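Local structure of peptide amidase (Stenotrophomonas maltophilia, 1M22) at residues T324-E335 against A374-Y385. The protein probably hydrolyses amide bonds, as a peptide amidase of the amidase signature family. Residues are numbered along the deposited sequence; the frame is centred on the assembly and turned at random.
Sequences TLLLYEFKAGLE and ADATAGLADPAY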
# COMPACT_ATOMS: atom_id res chain seq x y z
N THR A 324 2.15 -18.24 -12.22
CA THR A 324 1.76 -18.31 -13.62
C THR A 324 0.90 -17.13 -14.07
O THR A 324 1.20 -16.48 -15.07
CB THR A 324 0.99 -19.62 -13.91
OG1 THR A 324 1.86 -20.73 -13.68
CG2 THR A 324 0.50 -19.65 -15.34
N LEU A 325 -0.17 -16.84 -13.33
CA LEU A 325 -1.05 -15.75 -13.74
C LEU A 325 -0.34 -14.39 -13.73
O LEU A 325 -0.60 -13.56 -14.59
CB LEU A 325 -2.32 -15.72 -12.88
CG LEU A 325 -2.29 -15.18 -11.45
CD1 LEU A 325 -2.50 -13.67 -11.47
CD2 LEU A 325 -3.39 -15.84 -10.64
N LEU A 326 0.56 -14.18 -12.78
CA LEU A 326 1.29 -12.91 -12.72
C LEU A 326 2.18 -12.70 -13.94
O LEU A 326 2.24 -11.60 -14.48
CB LEU A 326 2.14 -12.84 -11.44
CG LEU A 326 1.38 -12.79 -10.11
CD1 LEU A 326 2.37 -12.69 -8.97
CD2 LEU A 326 0.43 -11.60 -10.09
N LEU A 327 2.86 -13.75 -14.38
CA LEU A 327 3.73 -13.65 -15.55
C LEU A 327 2.94 -13.27 -16.79
O LEU A 327 3.32 -12.37 -17.53
CB LEU A 327 4.48 -14.96 -15.77
CG LEU A 327 5.55 -15.32 -14.73
CD1 LEU A 327 5.98 -16.77 -14.91
CD2 LEU A 327 6.74 -14.39 -14.88
N TYR A 328 1.83 -13.97 -17.02
CA TYR A 328 1.00 -13.69 -18.19
C TYR A 328 0.37 -12.30 -18.14
O TYR A 328 0.40 -11.56 -19.12
CB TYR A 328 -0.12 -14.73 -18.32
CG TYR A 328 0.30 -16.04 -18.94
CD1 TYR A 328 1.03 -16.97 -18.21
CD2 TYR A 328 -0.07 -16.35 -20.25
CE1 TYR A 328 1.39 -18.20 -18.78
CE2 TYR A 328 0.29 -17.57 -20.82
CZ TYR A 328 1.02 -18.49 -20.08
OH TYR A 328 1.37 -19.70 -20.64
N GLU A 329 -0.20 -11.95 -16.99
CA GLU A 329 -0.85 -10.66 -16.87
C GLU A 329 0.13 -9.49 -16.89
O GLU A 329 -0.21 -8.41 -17.35
CB GLU A 329 -1.72 -10.64 -15.60
CG GLU A 329 -2.87 -11.64 -15.69
CD GLU A 329 -3.84 -11.56 -14.52
OE1 GLU A 329 -3.70 -10.64 -13.69
OE2 GLU A 329 -4.74 -12.43 -14.45
N PHE A 330 1.35 -9.71 -16.41
CA PHE A 330 2.34 -8.65 -16.41
C PHE A 330 2.70 -8.25 -17.84
O PHE A 330 2.73 -7.07 -18.17
CB PHE A 330 3.61 -9.08 -15.66
CG PHE A 330 4.73 -8.07 -15.71
CD1 PHE A 330 4.61 -6.84 -15.06
CD2 PHE A 330 5.89 -8.34 -16.42
CE1 PHE A 330 5.64 -5.90 -15.12
CE2 PHE A 330 6.92 -7.41 -16.49
CZ PHE A 330 6.80 -6.19 -15.84
N LYS A 331 2.97 -9.23 -18.70
CA LYS A 331 3.31 -8.90 -20.07
C LYS A 331 2.14 -8.19 -20.76
O LYS A 331 2.31 -7.13 -21.36
CB LYS A 331 3.68 -10.14 -20.88
CG LYS A 331 4.07 -9.80 -22.31
CD LYS A 331 4.40 -11.03 -23.14
CE LYS A 331 4.85 -10.63 -24.53
NZ LYS A 331 5.23 -11.82 -25.35
N ALA A 332 0.96 -8.78 -20.66
CA ALA A 332 -0.22 -8.20 -21.29
C ALA A 332 -0.53 -6.80 -20.76
O ALA A 332 -0.74 -5.87 -21.53
CB ALA A 332 -1.42 -9.11 -21.09
N GLY A 333 -0.55 -6.67 -19.43
CA GLY A 333 -0.86 -5.39 -18.82
C GLY A 333 0.17 -4.30 -19.05
O GLY A 333 -0.18 -3.16 -19.35
N LEU A 334 1.45 -4.65 -18.92
CA LEU A 334 2.50 -3.66 -19.11
C LEU A 334 2.51 -3.13 -20.54
O LEU A 334 2.63 -1.93 -20.76
CB LEU A 334 3.88 -4.25 -18.78
CG LEU A 334 5.02 -3.24 -18.86
CD1 LEU A 334 4.83 -2.16 -17.80
CD2 LEU A 334 6.35 -3.94 -18.68
N GLU A 335 2.38 -4.03 -21.52
CA GLU A 335 2.38 -3.58 -22.90
C GLU A 335 1.14 -2.74 -23.20
O GLU A 335 1.22 -1.77 -23.96
CB GLU A 335 2.52 -4.78 -23.84
CG GLU A 335 3.78 -5.61 -23.53
CD GLU A 335 4.22 -6.52 -24.66
OE1 GLU A 335 3.36 -7.12 -25.33
OE2 GLU A 335 5.45 -6.64 -24.87
N ALA A 374 8.34 -13.50 -18.20
CA ALA A 374 7.05 -12.94 -18.59
C ALA A 374 6.97 -12.70 -20.10
O ALA A 374 5.94 -12.92 -20.73
CB ALA A 374 6.78 -11.64 -17.84
N ASP A 375 8.08 -12.24 -20.69
CA ASP A 375 8.08 -11.96 -22.12
C ASP A 375 7.86 -13.20 -22.98
O ASP A 375 7.38 -13.10 -24.11
CB ASP A 375 9.40 -11.29 -22.52
CG ASP A 375 9.33 -10.67 -23.90
OD1 ASP A 375 8.38 -9.90 -24.16
OD2 ASP A 375 10.22 -10.95 -24.73
N ALA A 376 8.18 -14.37 -22.43
CA ALA A 376 8.03 -15.62 -23.16
C ALA A 376 6.64 -16.25 -23.05
O ALA A 376 6.40 -17.30 -23.63
CB ALA A 376 9.09 -16.62 -22.71
N THR A 377 5.74 -15.63 -22.29
CA THR A 377 4.40 -16.18 -22.15
C THR A 377 3.62 -15.99 -23.45
O THR A 377 3.76 -14.97 -24.13
CB THR A 377 3.63 -15.53 -20.97
OG1 THR A 377 3.55 -14.11 -21.15
CG2 THR A 377 4.33 -15.84 -19.66
N ALA A 378 2.81 -16.98 -23.80
CA ALA A 378 2.03 -16.96 -25.03
C ALA A 378 0.99 -15.85 -25.10
O ALA A 378 0.99 -15.05 -26.04
CB ALA A 378 1.36 -18.31 -25.24
N GLY A 379 0.11 -15.81 -24.12
CA GLY A 379 -0.93 -14.80 -24.10
C GLY A 379 -2.07 -15.20 -23.19
O GLY A 379 -2.09 -16.31 -22.67
N LEU A 380 -3.04 -14.31 -23.02
CA LEU A 380 -4.17 -14.56 -22.13
C LEU A 380 -5.16 -15.63 -22.60
O LEU A 380 -6.08 -15.99 -21.86
CB LEU A 380 -4.90 -13.25 -21.85
CG LEU A 380 -4.01 -12.14 -21.27
CD1 LEU A 380 -4.84 -10.90 -21.00
CD2 LEU A 380 -3.35 -12.62 -19.98
N ALA A 381 -4.99 -16.13 -23.82
CA ALA A 381 -5.88 -17.15 -24.36
C ALA A 381 -5.35 -18.55 -24.06
O ALA A 381 -6.02 -19.55 -24.31
CB ALA A 381 -6.06 -16.96 -25.86
N ASP A 382 -4.13 -18.61 -23.53
CA ASP A 382 -3.49 -19.88 -23.20
C ASP A 382 -4.30 -20.61 -22.13
O ASP A 382 -4.54 -20.07 -21.05
CB ASP A 382 -2.07 -19.64 -22.70
CG ASP A 382 -1.25 -20.91 -22.62
OD1 ASP A 382 -1.79 -21.94 -22.14
OD2 ASP A 382 -0.07 -20.88 -23.02
N PRO A 383 -4.72 -21.86 -22.41
CA PRO A 383 -5.49 -22.65 -21.45
C PRO A 383 -4.83 -22.77 -20.08
O PRO A 383 -5.50 -22.75 -19.05
CB PRO A 383 -5.62 -24.00 -22.14
CG PRO A 383 -5.66 -23.62 -23.59
CD PRO A 383 -4.56 -22.59 -23.68
N ALA A 384 -3.50 -22.88 -20.07
CA ALA A 384 -2.75 -23.00 -18.82
C ALA A 384 -2.92 -21.75 -17.96
O ALA A 384 -3.02 -21.84 -16.74
CB ALA A 384 -1.28 -23.24 -19.12
N TYR A 385 -2.94 -20.59 -18.61
CA TYR A 385 -3.12 -19.34 -17.88
C TYR A 385 -4.54 -19.26 -17.34
O TYR A 385 -4.75 -18.93 -16.17
CB TYR A 385 -2.85 -18.14 -18.79
CG TYR A 385 -3.49 -16.86 -18.27
CD1 TYR A 385 -3.02 -16.24 -17.12
CD2 TYR A 385 -4.61 -16.32 -18.90
CE1 TYR A 385 -3.66 -15.12 -16.59
CE2 TYR A 385 -5.25 -15.20 -18.39
CZ TYR A 385 -4.77 -14.60 -17.24
OH TYR A 385 -5.44 -13.51 -16.73
O HOH W 1 1.11 -12.68 -21.64
O HOH W 2 2.81 -19.31 -22.70
O HOH W 3 2.21 -12.46 -25.63
O HOH W 4 7.73 -7.98 -25.77
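Glu329 OE2 takes a 2.6 Å hydrogen bond from Tyr385 OH and is also bonded to Ser220 OG, while Ser218 OG bonds the other carboxylate oxygen, so both oxygens of this buried carboxylate are held. The phenol reaches OE2 on its anti side, with ring and carboxylate planes 74° apart. Here the connection between helices 369-375 and 383-407 of the amidase signature fold wraps across helix 319-340, a worked example of a link between helices packing round an aromatic side chain. The Tyr328 ring lies between a methine and a methylene: Thr377 CB sits 3.7 Å from its centroid over one face, and Tyr385 CB covers the opposite face, both as CH-pi contacts. With CG roughly anti to the backbone N (chi1 159°), Tyr385 carries its ring alongside Tyr328 CB and on to Glu329; the two aromatic planes are nearly parallel yet slid apart, and Leu380 CD2 lies over one face of Tyr385, offset toward the rim. At the Tyr328 edge, Gly379 O approaches CD2 to 3.2 Å. Asp382, the N-cap of helix 383-407, accepts from Ala384 N through OD1, and its OD2 lies 3.0 Å from Tyr328 OH in a weak hydrogen bond; the same hydroxyl also meets a water held by Ala378 N. Farther along, Thr377 N and Thr377 OG1 both bond back to Ala374 O, the OG1 bond lying in the carbonyl plane, while Ala374 CB meets the edge of Phe330. A water bridges Thr377 OG1 to Tyr328 O. Fully extended, the Lys331 chain passes Ala374 O and delivers NZ to Asp375 O at 2.8 Å, tilted 29° from the carbonyl plane.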